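Local coordinates for Sys-1 protein (Caenorhabditis elegans, PDB 3C2G) that acts as a beta-catenin of the Wnt signalling asymmetry pathway, binding the TCF factor POP-1 directly and activating or repressing target genes as a transcription coregulator, at residues P70-A75 and D130-H135; Q242-L247 and V293-N298; Q429-F434 and T474-K479. All coordinates share one frame; numbering follows the deposited sequence.

Interaction 1. Residues P70-A75 and D130-H135; sequences PISYYA and DPHMKH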
loop_
_atom_site.group_PDB
_atom_site.type_symbol
_atom_site.label_atom_id
_atom_site.label_comp_id
_atom_site.label_asym_id
_atom_site.label_seq_id
_atom_site.Cartn_x
_atom_site.Cartn_y
_atom_site.Cartn_z
ATOM N N PRO A 70 -4.109 7.216 50.543
ATOM C CA PRO A 70 -3.390 6.114 49.900
ATOM C C PRO A 70 -3.875 5.862 48.470
ATOM O O PRO A 70 -5.021 6.168 48.131
ATOM C CB PRO A 70 -3.733 4.911 50.781
ATOM C CG PRO A 70 -5.071 5.253 51.376
ATOM C CD PRO A 70 -4.981 6.733 51.632
ATOM N N ILE A 71 -2.986 5.307 47.652
ATOM C CA ILE A 71 -3.274 4.955 46.267
ATOM C C ILE A 71 -4.460 3.995 46.199
ATOM O O ILE A 71 -5.275 4.074 45.275
ATOM C CB ILE A 71 -2.019 4.341 45.595
ATOM C CG1 ILE A 71 -0.923 5.404 45.453
ATOM C CG2 ILE A 71 -2.344 3.755 44.236
ATOM C CD1 ILE A 71 0.503 4.859 45.580
ATOM N N SER A 72 -4.560 3.116 47.196
ATOM C CA SER A 72 -5.650 2.135 47.293
ATOM C C SER A 72 -6.992 2.838 47.231
ATOM O O SER A 72 -7.930 2.361 46.589
ATOM C CB SER A 72 -5.571 1.348 48.610
ATOM O OG SER A 72 -4.307 1.510 49.240
ATOM N N TYR A 73 -7.078 3.970 47.920
ATOM C CA TYR A 73 -8.311 4.734 47.955
ATOM C C TYR A 73 -8.649 5.274 46.565
ATOM O O TYR A 73 -9.745 5.050 46.054
ATOM C CB TYR A 73 -8.245 5.880 48.980
ATOM C CG TYR A 73 -9.413 6.817 48.809
ATOM C CD1 TYR A 73 -10.669 6.488 49.319
ATOM C CD2 TYR A 73 -9.281 7.995 48.075
ATOM C CE1 TYR A 73 -11.757 7.323 49.132
ATOM C CE2 TYR A 73 -10.363 8.837 47.877
ATOM C CZ TYR A 73 -11.597 8.497 48.414
ATOM O OH TYR A 73 -12.668 9.326 48.213
ATOM N N TYR A 74 -7.700 5.981 45.963
ATOM C CA TYR A 74 -7.924 6.602 44.669
ATOM C C TYR A 74 -8.235 5.590 43.564
ATOM O O TYR A 74 -9.094 5.845 42.719
ATOM C CB TYR A 74 -6.735 7.472 44.275
ATOM C CG TYR A 74 -6.649 8.804 44.983
ATOM C CD1 TYR A 74 -7.634 9.784 44.804
ATOM C CD2 TYR A 74 -5.562 9.104 45.803
ATOM C CE1 TYR A 74 -7.544 11.028 45.440
ATOM C CE2 TYR A 74 -5.457 10.345 46.444
ATOM C CZ TYR A 74 -6.454 11.300 46.260
ATOM O OH TYR A 74 -6.349 12.521 46.897
ATOM N N ALA A 75 -7.557 4.444 43.576
ATOM C CA ALA A 75 -7.834 3.388 42.592
ATOM C C ALA A 75 -9.261 2.886 42.700
ATOM O O ALA A 75 -9.905 2.590 41.690
ATOM C CB ALA A 75 -6.864 2.236 42.738
ATOM N N ASP A 130 1.701 -0.813 39.053
ATOM C CA ASP A 130 1.033 -0.610 40.325
ATOM C C ASP A 130 -0.151 -1.559 40.450
ATOM O O ASP A 130 -1.013 -1.594 39.568
ATOM C CB ASP A 130 0.579 0.841 40.488
ATOM C CG ASP A 130 0.048 1.126 41.877
ATOM O OD1 ASP A 130 0.830 1.636 42.703
ATOM O OD2 ASP A 130 -1.134 0.817 42.155
ATOM N N PRO A 131 -0.205 -2.315 41.565
ATOM C CA PRO A 131 -1.211 -3.358 41.800
ATOM C C PRO A 131 -2.658 -2.864 41.713
ATOM O O PRO A 131 -3.535 -3.599 41.249
ATOM C CB PRO A 131 -0.900 -3.833 43.227
ATOM C CG PRO A 131 0.515 -3.454 43.464
ATOM C CD PRO A 131 0.729 -2.188 42.702
ATOM N N HIS A 132 -2.907 -1.632 42.147
ATOM C CA HIS A 132 -4.269 -1.098 42.128
ATOM C C HIS A 132 -4.555 -0.294 40.878
ATOM O O HIS A 132 -5.573 -0.499 40.220
ATOM C CB HIS A 132 -4.544 -0.276 43.384
ATOM C CG HIS A 132 -4.221 -1.000 44.646
ATOM N ND1 HIS A 132 -3.095 -0.725 45.393
ATOM C CD2 HIS A 132 -4.854 -2.018 45.274
ATOM C CE1 HIS A 132 -3.059 -1.530 46.440
ATOM N NE2 HIS A 132 -4.117 -2.323 46.392
HETATM N N MSE A 133 -3.640 0.605 40.544
HETATM C CA MSE A 133 -3.830 1.524 39.428
HETATM C C MSE A 133 -3.862 0.900 38.022
HETATM O O MSE A 133 -4.490 1.458 37.124
HETATM C CB MSE A 133 -2.802 2.644 39.504
HETATM C CG MSE A 133 -3.148 3.684 40.558
HETATM SE SE MSE A 133 -4.820 4.625 40.145
HETATM C CE MSE A 133 -4.200 5.533 38.528
ATOM N N LYS A 134 -3.225 -0.257 37.841
ATOM C CA LYS A 134 -3.219 -0.933 36.534
ATOM C C LYS A 134 -4.637 -1.207 36.016
ATOM O O LYS A 134 -4.882 -1.189 34.813
ATOM C CB LYS A 134 -2.359 -2.219 36.551
ATOM C CG LYS A 134 -3.028 -3.471 37.166
ATOM C CD LYS A 134 -2.127 -4.711 37.141
ATOM C CE LYS A 134 -0.955 -4.571 38.118
ATOM N NZ LYS A 134 -0.215 -5.849 38.366
ATOM N N HIS A 135 -5.570 -1.431 36.933
ATOM C CA HIS A 135 -6.961 -1.669 36.561
ATOM C C HIS A 135 -7.685 -0.411 36.087
ATOM O O HIS A 135 -8.564 -0.491 35.237
ATOM C CB HIS A 135 -7.710 -2.347 37.702
ATOM C CG HIS A 135 -7.038 -3.590 38.186
ATOM N ND1 HIS A 135 -6.974 -4.740 37.429
ATOM C CD2 HIS A 135 -6.365 -3.853 39.332
ATOM C CE1 HIS A 135 -6.306 -5.664 38.097
ATOM N NE2 HIS A 135 -5.927 -5.153 39.256
#
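Ile71 and Ala75, one turn apart on the first turns of helix 71-90, meet Met133 through apolar contacts. Met133, modelled as selenomethionine, has CG anti to its carbonyl carbon (chi1 -77°), where it meets Ile71 CG2, and the chain, bent at chi2 and chi3, carries SE near Ala75. Met133 CG lies 3.8 Å from Ile71 CG2, the two side chains crossing at about a right angle, while Met133 SE comes 4.1 Å from Ala75 CB. Ala75 CB also packs on His132, with 3.5 Å between Ala75 CB and His132 CB. Ser72 CA lies over one face of the His132 ring, offset toward its rim.

In this all-helical armadillo domain the contact sets the first turn of helix 71-90 against the residues leading into helix 134-150.

No hydrogen bond crosses between the segments; within residues 130-135, Asp130 OD2 accepts from His132 N in an Asx turn and, in a nearly straight bond of 3.0 Å, from Met133 N. The two donors reach OD2 from opposite faces of the carboxylate plane. This double grip fixes the backbone that presents His132 and Met133. Across the interface the same carboxylate meets Ile71 tip to tip, Asp130 OD2 lying 3.8 Å from Ile71 CG2.

Interaction 2. Residues Q242-L247 and V293-N298; sequences QNPETL and VQYPNN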
loop_
_atom_site.group_PDB
_atom_site.type_symbol
_atom_site.label_atom_id
_atom_site.label_comp_id
_atom_site.label_asym_id
_atom_site.label_seq_id
_atom_site.Cartn_x
_atom_site.Cartn_y
_atom_site.Cartn_z
ATOM N N GLN A 242 9.533 -19.762 19.369
ATOM C CA GLN A 242 8.234 -20.326 19.750
ATOM C C GLN A 242 7.560 -21.110 18.632
ATOM O O GLN A 242 7.429 -20.629 17.505
ATOM C CB GLN A 242 7.284 -19.230 20.227
ATOM C CG GLN A 242 7.778 -18.452 21.433
ATOM C CD GLN A 242 7.029 -18.804 22.689
ATOM O OE1 GLN A 242 6.976 -19.968 23.094
ATOM N NE2 GLN A 242 6.433 -17.793 23.320
ATOM N N ASN A 243 7.113 -22.317 18.965
ATOM C CA ASN A 243 6.361 -23.140 18.033
ATOM C C ASN A 243 4.977 -22.541 17.789
ATOM O O ASN A 243 4.208 -22.352 18.724
ATOM C CB ASN A 243 6.275 -24.590 18.546
ATOM C CG ASN A 243 5.155 -25.393 17.887
ATOM O OD1 ASN A 243 4.948 -25.346 16.672
ATOM N ND2 ASN A 243 4.434 -26.150 18.701
ATOM N N PRO A 244 4.662 -22.238 16.521
ATOM C CA PRO A 244 3.376 -21.626 16.171
ATOM C C PRO A 244 2.158 -22.540 16.362
ATOM O O PRO A 244 1.021 -22.083 16.200
ATOM C CB PRO A 244 3.547 -21.295 14.682
ATOM C CG PRO A 244 4.525 -22.304 14.192
ATOM C CD PRO A 244 5.505 -22.449 15.327
ATOM N N GLU A 245 2.380 -23.820 16.665
ATOM C CA GLU A 245 1.244 -24.734 16.873
ATOM C C GLU A 245 0.546 -24.470 18.213
ATOM O O GLU A 245 -0.632 -24.741 18.357
ATOM C CB GLU A 245 1.650 -26.210 16.732
ATOM C CG GLU A 245 2.085 -26.638 15.318
ATOM C CD GLU A 245 1.138 -26.171 14.215
ATOM O OE1 GLU A 245 -0.078 -26.458 14.285
ATOM O OE2 GLU A 245 1.621 -25.517 13.266
ATOM N N THR A 246 1.285 -23.900 19.161
ATOM C CA THR A 246 0.770 -23.523 20.467
ATOM C C THR A 246 -0.140 -22.293 20.421
ATOM O O THR A 246 -0.804 -21.970 21.407
ATOM C CB THR A 246 1.913 -23.183 21.422
ATOM O OG1 THR A 246 2.562 -22.001 20.951
ATOM C CG2 THR A 246 2.931 -24.309 21.508
ATOM N N LEU A 247 -0.173 -21.611 19.279
ATOM C CA LEU A 247 -0.892 -20.340 19.147
ATOM C C LEU A 247 -2.288 -20.304 19.791
ATOM O O LEU A 247 -2.570 -19.394 20.575
ATOM C CB LEU A 247 -0.947 -19.883 17.682
ATOM C CG LEU A 247 -1.523 -18.493 17.391
ATOM C CD1 LEU A 247 -0.771 -17.405 18.160
ATOM C CD2 LEU A 247 -1.497 -18.217 15.900
ATOM N N VAL A 293 9.752 -11.425 9.252
ATOM C CA VAL A 293 8.888 -12.306 8.466
ATOM C C VAL A 293 9.436 -13.718 8.276
ATOM O O VAL A 293 8.866 -14.502 7.533
ATOM C CB VAL A 293 8.458 -11.698 7.110
ATOM C CG1 VAL A 293 7.739 -10.375 7.330
ATOM C CG2 VAL A 293 9.642 -11.540 6.160
ATOM N N GLN A 294 10.524 -14.051 8.962
ATOM C CA GLN A 294 10.945 -15.455 9.081
ATOM C C GLN A 294 9.995 -16.238 9.994
ATOM O O GLN A 294 9.991 -17.463 9.958
ATOM C CB GLN A 294 12.380 -15.579 9.616
ATOM C CG GLN A 294 13.457 -14.949 8.733
ATOM C CD GLN A 294 14.840 -14.886 9.406
ATOM O OE1 GLN A 294 15.814 -15.427 8.878
ATOM N NE2 GLN A 294 14.928 -14.223 10.558
ATOM N N TYR A 295 9.200 -15.555 10.821
ATOM C CA TYR A 295 8.278 -16.265 11.702
ATOM C C TYR A 295 7.095 -16.855 10.929
ATOM O O TYR A 295 6.395 -16.142 10.229
ATOM C CB TYR A 295 7.786 -15.417 12.878
ATOM C CG TYR A 295 7.049 -16.282 13.883
ATOM C CD1 TYR A 295 7.754 -17.006 14.847
ATOM C CD2 TYR A 295 5.656 -16.431 13.830
ATOM C CE1 TYR A 295 7.108 -17.828 15.744
ATOM C CE2 TYR A 295 4.994 -17.269 14.721
ATOM C CZ TYR A 295 5.734 -17.966 15.677
ATOM O OH TYR A 295 5.111 -18.800 16.579
ATOM N N PRO A 296 6.849 -18.166 11.081
ATOM C CA PRO A 296 5.784 -18.779 10.290
ATOM C C PRO A 296 4.389 -18.421 10.783
ATOM O O PRO A 296 3.760 -19.187 11.502
ATOM C CB PRO A 296 6.060 -20.283 10.417
ATOM C CG PRO A 296 6.799 -20.423 11.736
ATOM C CD PRO A 296 7.533 -19.127 11.975
ATOM N N ASN A 297 3.921 -17.250 10.374
ATOM C CA ASN A 297 2.553 -16.821 10.589
ATOM C C ASN A 297 2.128 -15.931 9.419
ATOM O O ASN A 297 2.748 -14.885 9.150
ATOM C CB ASN A 297 2.434 -16.067 11.914
ATOM C CG ASN A 297 1.055 -15.486 12.125
ATOM O OD1 ASN A 297 0.701 -14.460 11.542
ATOM N ND2 ASN A 297 0.261 -16.146 12.952
ATOM N N ASN A 298 1.066 -16.341 8.735
ATOM C CA ASN A 298 0.667 -15.716 7.485
ATOM C C ASN A 298 0.150 -14.288 7.581
ATOM O O ASN A 298 0.361 -13.494 6.661
ATOM C CB ASN A 298 -0.305 -16.626 6.720
ATOM C CG ASN A 298 0.361 -17.913 6.271
ATOM O OD1 ASN A 298 1.574 -18.084 6.443
ATOM N ND2 ASN A 298 -0.415 -18.825 5.700
#
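The backbones of Pro244 and Pro296 come nearest, their CA atoms 7.0 Å apart, where two interhelical loops face each other; Pro296 is the centre of an inverse gamma turn. Tyr295 joins the two loops. Its chi1 of -169° sets CG anti to the backbone N, and the end of the side chain comes near the other loop, where its hydroxyl donates to Gln242 O, with 3.1 Å from Tyr295 OH to Gln242 O. The hydroxyl stands above the carbonyl plane of Gln242, while that oxygen lies at the edge of the tyrosine ring, near its plane.

Pro244 borders the same hydroxyl, its CB 3.5 Å from Tyr295 OH and its side chain crossing the tyrosine obliquely. Pro244 also meets Pro296 at about a right angle, CG to CG at 3.8 Å. Pro296 in turn lays its CD over one face of the Tyr295 ring, so the two prolines and the tyrosine form one small cluster. Replacing Tyr295 by a phenylalanine would probably leave Gln242 O without this hydrogen bond and open a small gap beside Pro244 CB. Leu247 CD2 approaches Asn297 ND2 at 4.0 Å, whereas Asn297 OD1 caps Leu300 N at the start of helix 298-311.

On the other loop, Asn243 OD1 accepts from Glu245 N in an Asx turn. The contact thus ties together two interhelical loops of the armadillo solenoid at its surface: the link from helix 224-239 to helix 251-270 and the link from helix 285-292 to helix 298-311, with the Tyr295 side chain touching Tyr236 and Ile239 of helix 224-239 and Leu253 and Ile257 of helix 251-270.

Interaction 3. Residues Q429-F434 and T474-K479; sequences QQVCKF and TPFVPK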
loop_
_atom_site.group_PDB
_atom_site.type_symbol
_atom_site.label_atom_id
_atom_site.label_comp_id
_atom_site.label_asym_id
_atom_site.label_seq_id
_atom_site.Cartn_x
_atom_site.Cartn_y
_atom_site.Cartn_z
ATOM N N GLN A 429 20.323 -18.563 -20.281
ATOM C CA GLN A 429 19.315 -19.628 -20.195
ATOM C C GLN A 429 18.034 -19.159 -19.490
ATOM O O GLN A 429 16.937 -19.590 -19.834
ATOM C CB GLN A 429 19.863 -20.950 -19.605
ATOM C CG GLN A 429 20.390 -20.900 -18.170
ATOM C CD GLN A 429 20.375 -22.278 -17.472
ATOM O OE1 GLN A 429 20.851 -23.289 -18.015
ATOM N NE2 GLN A 429 19.835 -22.311 -16.255
ATOM N N GLN A 430 18.181 -18.260 -18.528
ATOM C CA GLN A 430 17.027 -17.697 -17.833
ATOM C C GLN A 430 16.185 -16.843 -18.794
ATOM O O GLN A 430 14.989 -17.069 -18.957
ATOM C CB GLN A 430 17.467 -16.897 -16.592
ATOM C CG GLN A 430 18.056 -17.736 -15.429
ATOM C CD GLN A 430 18.491 -16.871 -14.241
ATOM O OE1 GLN A 430 17.660 -16.283 -13.539
ATOM N NE2 GLN A 430 19.801 -16.778 -14.023
ATOM N N VAL A 431 16.821 -15.895 -19.472
ATOM C CA VAL A 431 16.104 -15.038 -20.404
ATOM C C VAL A 431 15.455 -15.820 -21.554
ATOM O O VAL A 431 14.357 -15.474 -21.997
ATOM C CB VAL A 431 17.011 -13.924 -20.933
ATOM C CG1 VAL A 431 16.324 -13.128 -22.036
ATOM C CG2 VAL A 431 17.430 -13.002 -19.787
ATOM N N CYS A 432 16.113 -16.877 -22.024
ATOM C CA CYS A 432 15.632 -17.614 -23.201
ATOM C C CYS A 432 14.411 -18.467 -22.911
ATOM O O CYS A 432 13.674 -18.843 -23.816
ATOM C CB CYS A 432 16.745 -18.481 -23.794
ATOM S SG CYS A 432 17.987 -17.525 -24.688
ATOM N N LYS A 433 14.199 -18.784 -21.646
ATOM C CA LYS A 433 12.961 -19.437 -21.235
ATOM C C LYS A 433 11.721 -18.647 -21.674
ATOM O O LYS A 433 10.680 -19.239 -21.955
ATOM C CB LYS A 433 12.946 -19.632 -19.723
ATOM C CG LYS A 433 13.833 -20.761 -19.244
ATOM C CD LYS A 433 13.235 -21.421 -18.008
ATOM C CE LYS A 433 12.204 -22.487 -18.377
ATOM N NZ LYS A 433 12.859 -23.721 -18.916
ATOM N N PHE A 434 11.844 -17.320 -21.752
ATOM C CA PHE A 434 10.719 -16.469 -22.131
ATOM C C PHE A 434 10.280 -16.561 -23.591
ATOM O O PHE A 434 9.219 -16.034 -23.936
ATOM C CB PHE A 434 10.927 -15.008 -21.689
ATOM C CG PHE A 434 10.610 -14.772 -20.234
ATOM C CD1 PHE A 434 9.329 -14.414 -19.836
ATOM C CD2 PHE A 434 11.585 -14.941 -19.258
ATOM C CE1 PHE A 434 9.034 -14.202 -18.478
ATOM C CE2 PHE A 434 11.293 -14.734 -17.904
ATOM C CZ PHE A 434 10.020 -14.360 -17.515
ATOM N N THR A 474 17.081 -8.283 -28.011
ATOM C CA THR A 474 18.156 -8.907 -27.252
ATOM C C THR A 474 18.881 -9.897 -28.164
ATOM O O THR A 474 18.284 -10.870 -28.616
ATOM C CB THR A 474 17.583 -9.621 -26.011
ATOM O OG1 THR A 474 17.009 -8.648 -25.139
ATOM C CG2 THR A 474 18.644 -10.358 -25.274
ATOM N N PRO A 475 20.169 -9.646 -28.430
ATOM C CA PRO A 475 20.982 -10.355 -29.435
ATOM C C PRO A 475 20.981 -11.881 -29.302
ATOM O O PRO A 475 20.816 -12.572 -30.303
ATOM C CB PRO A 475 22.395 -9.806 -29.192
ATOM C CG PRO A 475 22.172 -8.455 -28.614
ATOM C CD PRO A 475 20.953 -8.611 -27.732
ATOM N N PHE A 476 21.153 -12.401 -28.090
ATOM C CA PHE A 476 21.217 -13.852 -27.901
ATOM C C PHE A 476 19.863 -14.556 -27.892
ATOM O O PHE A 476 19.811 -15.779 -27.823
ATOM C CB PHE A 476 21.965 -14.202 -26.620
ATOM C CG PHE A 476 21.288 -13.720 -25.375
ATOM C CD1 PHE A 476 20.281 -14.475 -24.779
ATOM C CD2 PHE A 476 21.662 -12.512 -24.791
ATOM C CE1 PHE A 476 19.657 -14.020 -23.619
ATOM C CE2 PHE A 476 21.045 -12.066 -23.627
ATOM C CZ PHE A 476 20.046 -12.817 -23.042
ATOM N N VAL A 477 18.767 -13.806 -27.945
ATOM C CA VAL A 477 17.465 -14.453 -27.938
ATOM C C VAL A 477 17.122 -14.972 -29.338
ATOM O O VAL A 477 17.045 -14.186 -30.279
ATOM C CB VAL A 477 16.345 -13.531 -27.371
ATOM C CG1 VAL A 477 14.976 -14.125 -27.626
ATOM C CG2 VAL A 477 16.543 -13.321 -25.883
ATOM N N PRO A 478 16.925 -16.298 -29.474
ATOM C CA PRO A 478 16.511 -16.876 -30.757
ATOM C C PRO A 478 15.120 -16.390 -31.151
ATOM O O PRO A 478 14.191 -16.452 -30.344
ATOM C CB PRO A 478 16.499 -18.388 -30.489
ATOM C CG PRO A 478 16.415 -18.527 -29.024
ATOM C CD PRO A 478 17.072 -17.326 -28.426
ATOM N N LYS A 479 14.993 -15.908 -32.382
ATOM C CA LYS A 479 13.785 -15.245 -32.836
ATOM C C LYS A 479 12.993 -16.045 -33.858
ATOM O O LYS A 479 11.867 -15.671 -34.220
ATOM C CB LYS A 479 14.167 -13.892 -33.417
ATOM C CG LYS A 479 14.387 -12.852 -32.349
ATOM C CD LYS A 479 15.697 -12.145 -32.544
ATOM C CE LYS A 479 16.139 -11.527 -31.238
ATOM N NZ LYS A 479 17.605 -11.623 -31.108
#
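Val431 and Cys432, of segment 429-434 on helix 425-432, receive Phe476 from a type I beta turn, Thr474 to Val477. In the armadillo solenoid, the loop after helix 457-472 here packs on helix 425-432.

Its closely packed part centres on the Phe476 ring, which is met at its edge. Phe476 CG sits between the backbone N and the carbonyl carbon, the crowded position (chi1 64°), and the side chain crosses Val431 at about a right angle. Val431 CB lies 3.8 Å from Phe476 CE1, while Thr474 CG2 covers one face of the ring toward its rim. Val431 CG1 also reaches Val477 CG2 at 3.9 Å, and both valines are buried; Leu409, Trp412 and Leu471 continue the apolar surroundings of Val431.

Toward the outside the contact thins. Pro478, largely exposed to solvent, adds just its CD, 3.9 Å from Cys432 SG, and no hydrogen bond joins the two segments. Within residues 474-479, Lys479 NZ donates to Thr474 O and, with 2.8 Å from Lys479 NZ to Val477 O, to a lone pair of the Val477 carbonyl; Val477 N and Lys479 NZ reach Thr474 O from opposite faces of its plane. Cys432 SG makes a sulfur-aromatic contact at the edge of the Phe476 ring, 3.8 Å from Phe476 CD1.

Overall arrangement
The three contacts follow one another in series along an elongated, strandless chain, each closing before the next opens. Interaction 1 lies toward the N-terminal end, interaction 2 between the others, and interaction 3 toward the C-terminal end. Between centres, interactions 1 and 2 are about 37 Å apart and interactions 2 and 3 about 41 Å; the centres of interactions 1 and 3 are about 73 Å apart, on opposite sides of the chain's centre. None touches another, and they share no helix. Each joins parts separated by only 40 to 55 residues, as expected of an armadillo solenoid, whose long scaffold is built from successive local packings; such a scaffold suits a protein that binds a transcription factor.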